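Local atomic coordinates of nitrate transport protein (PDB entry 3HN0), a protein that probably serves as the extracytoplasmic solute-binding component of an ABC transporter, possibly one that takes up nitrate or a related small molecule. Residues Thr5-Ser10 with Pro28-Lys33; Val11-Ser16 with Val37-Ser42. All blocks are in the same frame, centred on the assembly; numbering follows the deposited sequence.

Interaction 1 of 2, residues Thr5-Ser10 with Pro28-Lys33; sequences TVIKVS and PIIDNK
K33 meets the start of strand 6-12 with the base of its side chain. Its CB is aimed at the other segment and sits 3.7 Å from the carbonyl O of T5 and 4.0 Å from CG1 of I7, with CA of V6 also close by. CG is anti to the carbonyl carbon of K33 (chi1 -63°), and it lies 3.8 Å from the same O of T5. From CG the chain runs out extended, away from the contact, to NZ. There the ammonium has weak partners: a water at 3.4 Å from K33 NZ, which also donates to V6 O, and the hydroxyl of Y195. The backbones meet through a CA-H...O contact, K33 CA to T5 O at 3.4 Å. The geometry follows from a two-residue beta hairpin. Strand 29-30 turns through D31 and N32 in a type I' turn and returns as strand 33-40, the neighbour of 6-12 in the mixed sheet. The turn is closed both ways between I30 and K33, with K33 N to I30 O at 2.8 Å. I30, two strands away from I7, still reaches it: the I7 side chain crosses those of K33 and I30 at about a right angle and sets its CD1 3.9 Å from CB of I30. Beyond this pair, Y195 packs on both isoleucines, and A198 and F199 of helix 196-212 cover I30.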
ATOM      1  N   THR A   5       8.362 -26.518 -27.911  1.00 23.60           N
ATOM      2  CA  THR A   5       8.238 -27.461 -26.819  1.00 21.65           C
ATOM      3  C   THR A   5       8.548 -26.851 -25.469  1.00 17.51           C
ATOM      4  O   THR A   5       8.497 -27.537 -24.470  1.00 18.68           O
ATOM      5  CB  THR A   5       9.147 -28.692 -27.035  1.00 22.75           C
ATOM      6  OG1 THR A   5      10.516 -28.296 -26.900  1.00 23.52           O
ATOM      7  CG2 THR A   5       8.882 -29.313 -28.415  1.00 27.05           C
ATOM      8  N   VAL A   6       8.886 -25.559 -25.430  1.00 13.50           N
ATOM      9  CA  VAL A   6       9.184 -24.878 -24.166  1.00 13.85           C
ATOM     10  C   VAL A   6       8.441 -23.544 -24.155  1.00 12.89           C
ATOM     11  O   VAL A   6       8.031 -23.023 -25.210  1.00 13.84           O
ATOM     12  CB  VAL A   6      10.699 -24.627 -23.943  1.00 15.74           C
ATOM     13  CG1 VAL A   6      11.476 -25.945 -24.019  1.00 16.02           C
ATOM     14  CG2 VAL A   6      11.245 -23.652 -24.961  1.00 21.25           C
ATOM     15  N   ILE A   7       8.248 -23.036 -22.950  1.00 13.14           N
ATOM     16  CA  ILE A   7       7.757 -21.678 -22.710  1.00 11.66           C
ATOM     17  C   ILE A   7       8.942 -20.839 -22.258  1.00 12.37           C
ATOM     18  O   ILE A   7       9.534 -21.086 -21.212  1.00 12.74           O
ATOM     19  CB  ILE A   7       6.614 -21.655 -21.687  1.00 11.46           C
ATOM     20  CG1 ILE A   7       5.353 -22.287 -22.285  1.00 15.55           C
ATOM     21  CG2 ILE A   7       6.287 -20.240 -21.204  1.00  9.54           C
ATOM     22  CD1 ILE A   7       4.322 -22.746 -21.217  1.00 16.11           C
ATOM     23  N   LYS A   8       9.306 -19.844 -23.055  1.00 12.09           N
ATOM     24  CA  LYS A   8      10.506 -19.040 -22.784  1.00 11.13           C
ATOM     25  C   LYS A   8      10.101 -17.809 -21.993  1.00 10.77           C
ATOM     26  O   LYS A   8       9.264 -17.017 -22.446  1.00 11.84           O
ATOM     27  CB  LYS A   8      11.215 -18.648 -24.087  1.00 11.33           C
ATOM     28  CG  LYS A   8      11.704 -19.870 -24.891  1.00 16.17           C
ATOM     29  CD  LYS A   8      12.295 -19.515 -26.262  1.00 21.80           C
ATOM     30  CE  LYS A   8      12.370 -20.749 -27.155  1.00 31.21           C
ATOM     31  NZ  LYS A   8      12.876 -20.478 -28.541  1.00 35.72           N
ATOM     32  N   VAL A   9      10.704 -17.677 -20.834  1.00 12.23           N
ATOM     33  CA  VAL A   9      10.494 -16.567 -19.927  1.00 10.53           C
ATOM     34  C   VAL A   9      11.788 -15.798 -19.776  1.00 13.08           C
ATOM     35  O   VAL A   9      12.751 -16.322 -19.239  1.00 12.95           O
ATOM     36  CB  VAL A   9      10.042 -17.057 -18.587  1.00 11.89           C
ATOM     37  CG1 VAL A   9       9.683 -15.889 -17.672  1.00 13.34           C
ATOM     38  CG2 VAL A   9       8.793 -17.970 -18.798  1.00 15.39           C
ATOM     39  N   SER A  10      11.758 -14.521 -20.170  1.00 12.42           N
ATOM     40  CA  SER A  10      12.939 -13.670 -20.070  0.50 15.93           C
ATOM     41  C   SER A  10      12.729 -12.742 -18.896  1.00 19.08           C
ATOM     42  O   SER A  10      11.737 -12.015 -18.869  1.00 21.53           O
ATOM     43  CB  SER A  10      13.111 -12.851 -21.353  0.50 18.61           C
ATOM     44  OG  SER A  10      13.247 -13.696 -22.475  0.50 18.73           O
ATOM     45  N   PRO A  28       8.427 -25.377 -14.026  1.00 14.03           N
ATOM     46  CA  PRO A  28       7.058 -25.885 -14.163  1.00 13.30           C
ATOM     47  C   PRO A  28       6.820 -26.429 -15.555  1.00 13.62           C
ATOM     48  O   PRO A  28       7.510 -26.044 -16.497  1.00 12.27           O
ATOM     49  CB  PRO A  28       6.189 -24.653 -13.973  1.00 18.22           C
ATOM     50  CG  PRO A  28       7.048 -23.606 -13.478  1.00 18.37           C
ATOM     51  CD  PRO A  28       8.450 -23.946 -13.692  1.00 15.66           C
ATOM     52  N   ILE A  29       5.876 -27.349 -15.682  1.00 12.93           N
ATOM     53  CA  ILE A  29       5.501 -27.869 -16.990  1.00 10.31           C
ATOM     54  C   ILE A  29       4.048 -27.484 -17.195  1.00 13.27           C
ATOM     55  O   ILE A  29       3.205 -27.768 -16.337  1.00 13.78           O
ATOM     56  CB  ILE A  29       5.650 -29.407 -17.055  1.00 12.18           C
ATOM     57  CG1 ILE A  29       7.123 -29.850 -16.912  1.00 13.92           C
ATOM     58  CG2 ILE A  29       5.056 -29.932 -18.368  1.00 11.87           C
ATOM     59  CD1 ILE A  29       7.205 -31.294 -16.545  1.00 25.25           C
ATOM     60  N   ILE A  30       3.765 -26.771 -18.264  1.00 10.58           N
ATOM     61  CA  ILE A  30       2.415 -26.350 -18.605  1.00  8.88           C
ATOM     62  C   ILE A  30       2.103 -26.897 -19.987  1.00  8.86           C
ATOM     63  O   ILE A  30       2.852 -26.620 -20.942  1.00  8.89           O
ATOM     64  CB  ILE A  30       2.313 -24.788 -18.599  1.00  8.81           C
ATOM     65  CG1 ILE A  30       2.605 -24.301 -17.161  1.00 11.31           C
ATOM     66  CG2 ILE A  30       0.929 -24.330 -19.135  1.00  6.88           C
ATOM     67  CD1 ILE A  30       2.671 -22.786 -17.025  1.00 12.38           C
ATOM     68  N   ASP A  31       1.022 -27.670 -20.110  1.00  6.22           N
ATOM     69  CA  ASP A  31       0.596 -28.221 -21.406  1.00  7.61           C
ATOM     70  C   ASP A  31       1.748 -28.935 -22.095  1.00  7.65           C
ATOM     71  O   ASP A  31       1.938 -28.752 -23.292  1.00  9.66           O
ATOM     72  CB  ASP A  31       0.022 -27.098 -22.298  1.00 10.28           C
ATOM     73  CG  ASP A  31      -0.735 -27.592 -23.491  1.00 14.91           C
ATOM     74  OD1 ASP A  31      -1.317 -28.681 -23.420  1.00 15.37           O
ATOM     75  OD2 ASP A  31      -0.771 -26.859 -24.513  1.00 11.93           O
ATOM     76  N   ASN A  32       2.511 -29.719 -21.322  1.00  9.09           N
ATOM     77  CA  ASN A  32       3.643 -30.535 -21.801  1.00  8.33           C
ATOM     78  C   ASN A  32       4.769 -29.658 -22.352  1.00  9.63           C
ATOM     79  O   ASN A  32       5.548 -30.111 -23.209  1.00  9.22           O
ATOM     80  CB  ASN A  32       3.169 -31.491 -22.895  1.00  8.36           C
ATOM     81  CG  ASN A  32       4.240 -32.481 -23.321  1.00  9.29           C
ATOM     82  OD1 ASN A  32       4.981 -33.012 -22.499  1.00  8.56           O
ATOM     83  ND2 ASN A  32       4.284 -32.760 -24.615  1.00  7.64           N
ATOM     84  N   LYS A  33       4.819 -28.409 -21.905  1.00  7.27           N
ATOM     85  CA  LYS A  33       5.931 -27.501 -22.188  1.00  7.80           C
ATOM     86  C   LYS A  33       6.654 -27.102 -20.942  1.00  9.58           C
ATOM     87  O   LYS A  33       6.045 -26.620 -19.989  1.00  9.87           O
ATOM     88  CB  LYS A  33       5.444 -26.280 -22.902  1.00 11.62           C
ATOM     89  CG  LYS A  33       4.864 -26.606 -24.247  1.00 12.16           C
ATOM     90  CD  LYS A  33       4.140 -25.412 -24.820  1.00 13.37           C
ATOM     91  CE  LYS A  33       3.389 -25.763 -26.111  1.00 18.91           C
ATOM     92  NZ  LYS A  33       3.047 -24.541 -26.838  1.00 25.65           N
TER
HETATM   93  O   HOH W   1       5.573 -22.369 -26.271  1.00 40.51           O

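Interaction 2 of 2, residues Val11-Ser16 with Val37-Ser42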
ATOM      1  N   VAL A  11      13.641 -12.770 -17.930  1.00 14.35           N
ATOM      2  CA  VAL A  11      13.536 -11.928 -16.757  1.00 15.15           C
ATOM      3  C   VAL A  11      14.686 -10.879 -16.819  1.00 20.31           C
ATOM      4  O   VAL A  11      15.846 -11.238 -16.850  1.00 14.01           O
ATOM      5  CB  VAL A  11      13.548 -12.753 -15.484  1.00 17.23           C
ATOM      6  CG1 VAL A  11      13.402 -11.835 -14.275  1.00 22.99           C
ATOM      7  CG2 VAL A  11      12.419 -13.804 -15.475  1.00 15.67           C
ATOM      8  N   LEU A  12      14.377  -9.579 -16.952  1.00 23.12           N
ATOM      9  CA  LEU A  12      15.460  -8.567 -16.881  1.00 25.63           C
ATOM     10  C   LEU A  12      16.232  -8.752 -15.549  1.00 26.87           C
ATOM     11  O   LEU A  12      15.641  -8.895 -14.506  1.00 22.96           O
ATOM     12  CB  LEU A  12      14.911  -7.164 -16.941  1.00 26.47           C
ATOM     13  CG  LEU A  12      15.942  -6.031 -16.916  1.00 30.37           C
ATOM     14  CD1 LEU A  12      16.932  -6.181 -18.010  1.00 25.39           C
ATOM     15  CD2 LEU A  12      15.185  -4.694 -17.036  1.00 27.56           C
ATOM     16  N   ARG A  13      17.560  -8.794 -15.617  1.00 26.56           N
ATOM     17  CA  ARG A  13      18.402  -8.946 -14.411  1.00 26.47           C
ATOM     18  C   ARG A  13      17.981  -8.001 -13.293  1.00 26.31           C
ATOM     19  O   ARG A  13      17.724  -6.819 -13.554  1.00 26.73           O
ATOM     20  CB  ARG A  13      19.867  -8.647 -14.790  1.00 23.46           C
ATOM     21  CG  ARG A  13      20.866  -8.926 -13.623  1.00 37.55           C
ATOM     22  CD  ARG A  13      22.359  -8.918 -14.109  1.00 41.99           C
ATOM     23  NE  ARG A  13      22.645  -9.940 -15.130  1.00 45.27           N
ATOM     24  CZ  ARG A  13      22.834 -11.248 -14.886  1.00 44.68           C
ATOM     25  NH1 ARG A  13      22.763 -11.738 -13.648  1.00 34.77           N
ATOM     26  NH2 ARG A  13      23.082 -12.085 -15.896  1.00 38.37           N
ATOM     27  N   GLY A  14      17.957  -8.486 -12.058  1.00 26.23           N
ATOM     28  CA  GLY A  14      17.484  -7.667 -10.934  1.00 24.40           C
ATOM     29  C   GLY A  14      16.690  -8.481  -9.963  1.00 23.34           C
ATOM     30  O   GLY A  14      16.631  -9.715 -10.095  1.00 24.71           O
ATOM     31  N   PRO A  15      15.979  -7.821  -9.035  1.00 21.40           N
ATOM     32  CA  PRO A  15      15.169  -8.499  -8.017  1.00 21.44           C
ATOM     33  C   PRO A  15      13.895  -9.304  -8.441  1.00 22.29           C
ATOM     34  O   PRO A  15      13.430 -10.205  -7.725  1.00 20.17           O
ATOM     35  CB  PRO A  15      14.835  -7.376  -7.053  1.00 26.93           C
ATOM     36  CG  PRO A  15      14.905  -6.138  -7.829  1.00 20.42           C
ATOM     37  CD  PRO A  15      15.905  -6.340  -8.915  1.00 25.09           C
ATOM     38  N   SER A  16      13.366  -9.039  -9.641  1.00 16.96           N
ATOM     39  CA  SER A  16      12.262  -9.828 -10.128  0.65 17.01           C
ATOM     40  C   SER A  16      12.640 -11.303 -10.294  1.00 17.68           C
ATOM     41  O   SER A  16      11.772 -12.134 -10.185  1.00 17.82           O
ATOM     42  CB  SER A  16      11.782  -9.301 -11.470  0.65 18.10           C
ATOM     43  OG  SER A  16      12.792  -9.555 -12.402  0.65 14.08           O
ATOM     44  N   VAL A  37      13.337 -20.260 -17.722  1.00 10.28           N
ATOM     45  CA  VAL A  37      13.661 -18.885 -17.347  1.00 13.27           C
ATOM     46  C   VAL A  37      15.091 -18.539 -17.740  1.00 15.95           C
ATOM     47  O   VAL A  37      16.038 -19.287 -17.417  1.00 18.25           O
ATOM     48  CB  VAL A  37      13.525 -18.686 -15.813  1.00 15.09           C
ATOM     49  CG1 VAL A  37      14.082 -17.304 -15.368  1.00 14.55           C
ATOM     50  CG2 VAL A  37      12.097 -18.857 -15.423  1.00 17.36           C
ATOM     51  N   LYS A  38      15.257 -17.397 -18.386  1.00 12.41           N
ATOM     52  CA  LYS A  38      16.582 -16.878 -18.741  1.00 16.04           C
ATOM     53  C   LYS A  38      16.667 -15.431 -18.284  1.00 14.98           C
ATOM     54  O   LYS A  38      15.734 -14.638 -18.475  1.00 17.08           O
ATOM     55  CB  LYS A  38      16.795 -17.012 -20.230  1.00 19.73           C
ATOM     56  CG  LYS A  38      17.021 -18.460 -20.673  1.00 30.50           C
ATOM     57  CD  LYS A  38      17.581 -18.529 -22.109  1.00 41.46           C
ATOM     58  CE  LYS A  38      17.615 -19.964 -22.649  1.00 45.41           C
ATOM     59  NZ  LYS A  38      17.715 -21.001 -21.577  1.00 50.48           N
ATOM     60  N   VAL A  39      17.774 -15.095 -17.643  1.00 13.46           N
ATOM     61  CA  VAL A  39      18.005 -13.733 -17.203  1.00 14.08           C
ATOM     62  C   VAL A  39      18.612 -12.952 -18.372  1.00 18.44           C
ATOM     63  O   VAL A  39      19.523 -13.431 -19.052  1.00 17.81           O
ATOM     64  CB  VAL A  39      18.883 -13.698 -15.938  1.00 15.83           C
ATOM     65  CG1 VAL A  39      19.154 -12.238 -15.493  1.00 19.96           C
ATOM     66  CG2 VAL A  39      18.244 -14.522 -14.800  1.00 20.97           C
ATOM     67  N   VAL A  40      18.077 -11.774 -18.650  1.00 13.93           N
ATOM     68  CA  VAL A  40      18.613 -10.955 -19.728  1.00 19.02           C
ATOM     69  C   VAL A  40      19.168  -9.682 -19.115  1.00 23.05           C
ATOM     70  O   VAL A  40      18.727  -9.251 -18.062  1.00 21.59           O
ATOM     71  CB  VAL A  40      17.576 -10.636 -20.815  1.00 23.45           C
ATOM     72  CG1 VAL A  40      17.165 -11.924 -21.521  1.00 31.90           C
ATOM     73  CG2 VAL A  40      16.368  -9.907 -20.239  1.00 24.61           C
ATOM     74  N   ASP A  41      20.172  -9.104 -19.769  1.00 24.88           N
ATOM     75  CA  ASP A  41      20.937  -8.048 -19.115  1.00 29.28           C
ATOM     76  C   ASP A  41      20.416  -6.634 -19.308  1.00 32.02           C
ATOM     77  O   ASP A  41      20.852  -5.765 -18.586  1.00 32.39           O
ATOM     78  CB  ASP A  41      22.412  -8.143 -19.515  1.00 32.02           C
ATOM     79  CG  ASP A  41      23.064  -9.402 -18.986  1.00 34.38           C
ATOM     80  OD1 ASP A  41      22.494 -10.022 -18.062  1.00 38.20           O
ATOM     81  OD2 ASP A  41      24.147  -9.770 -19.484  1.00 44.34           O
ATOM     82  N   SER A  42      19.512  -6.394 -20.262  1.00 30.13           N
ATOM     83  CA  SER A  42      18.888  -5.070 -20.369  1.00 33.27           C
ATOM     84  C   SER A  42      17.452  -5.091 -20.896  1.00 35.10           C
ATOM     85  O   SER A  42      17.070  -6.011 -21.615  1.00 31.35           O
ATOM     86  CB  SER A  42      19.708  -4.159 -21.266  1.00 31.66           C
ATOM     87  OG  SER A  42      19.740  -4.671 -22.593  1.00 32.87           O
TER
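OD1 of D41 takes two donors from R13, NE at 2.9 Å and NH2 at 3.0 Å, a side-on salt bridge in which both nitrogens share one oxygen. The residues stand just past the ends of two parallel strands, 6-12 and 33-40, neighbours in the sheet of an alpha/beta domain consistent with a lobe of a periplasmic-binding-protein-like fold; the connection between them carries helices 16-19 and 21-25 and the short strand 29-30. OD1 lies near the guanidinium plane, but the carboxylate is tilted 49° from it: OD1 offers NH2 its syn lone pair, while NE comes to the same oxygen from above the carboxylate plane. The R13 chain bends at chi3 (-60°), which places NE, and CG1 of V39 sits 3.8 Å over the centre of the guanidinium, an apolar lid on one face. The backbones pair through V11 N to K38 O and V40 N to V11 O, both 2.9 Å. R13 N then reaches V40 O at 2.7 Å, carrying the pairing one residue beyond strand 6-12. L12 and V40 point to one face of the sheet, toward helix 43-51, where V40 packs on A46 and L49; S42 is the N-cap of that helix, its OG bonded to L45 N. V11 and V39 point to the opposite face. V11 also packs on F20 and V37 on W23, and CG2 of V11 touches CG1 of V37 at 3.9 Å.

How the interactions relate
Both interactions use strand 6-12, at opposite ends, and their centres lie about 17 Å apart. Interaction 1 is partly buried and sits at the hairpin that forms one margin of the sheet. Its segments are joined by side-chain packing, a CA-H...O approach and a water bridge with one weak leg, because strand 33-40 does the direct pairing with 6-12. Interaction 2 is largely a surface contact, with V11 its buried residue; it takes up that pairing further along, with regular parallel hydrogen bonds, and adds a salt bridge past the strand ends. Between them the sheet is continuous: V9 O lies 2.9 Å from K38 N, a probable hydrogen bond, and CB of V9 packs on CG2 of V37.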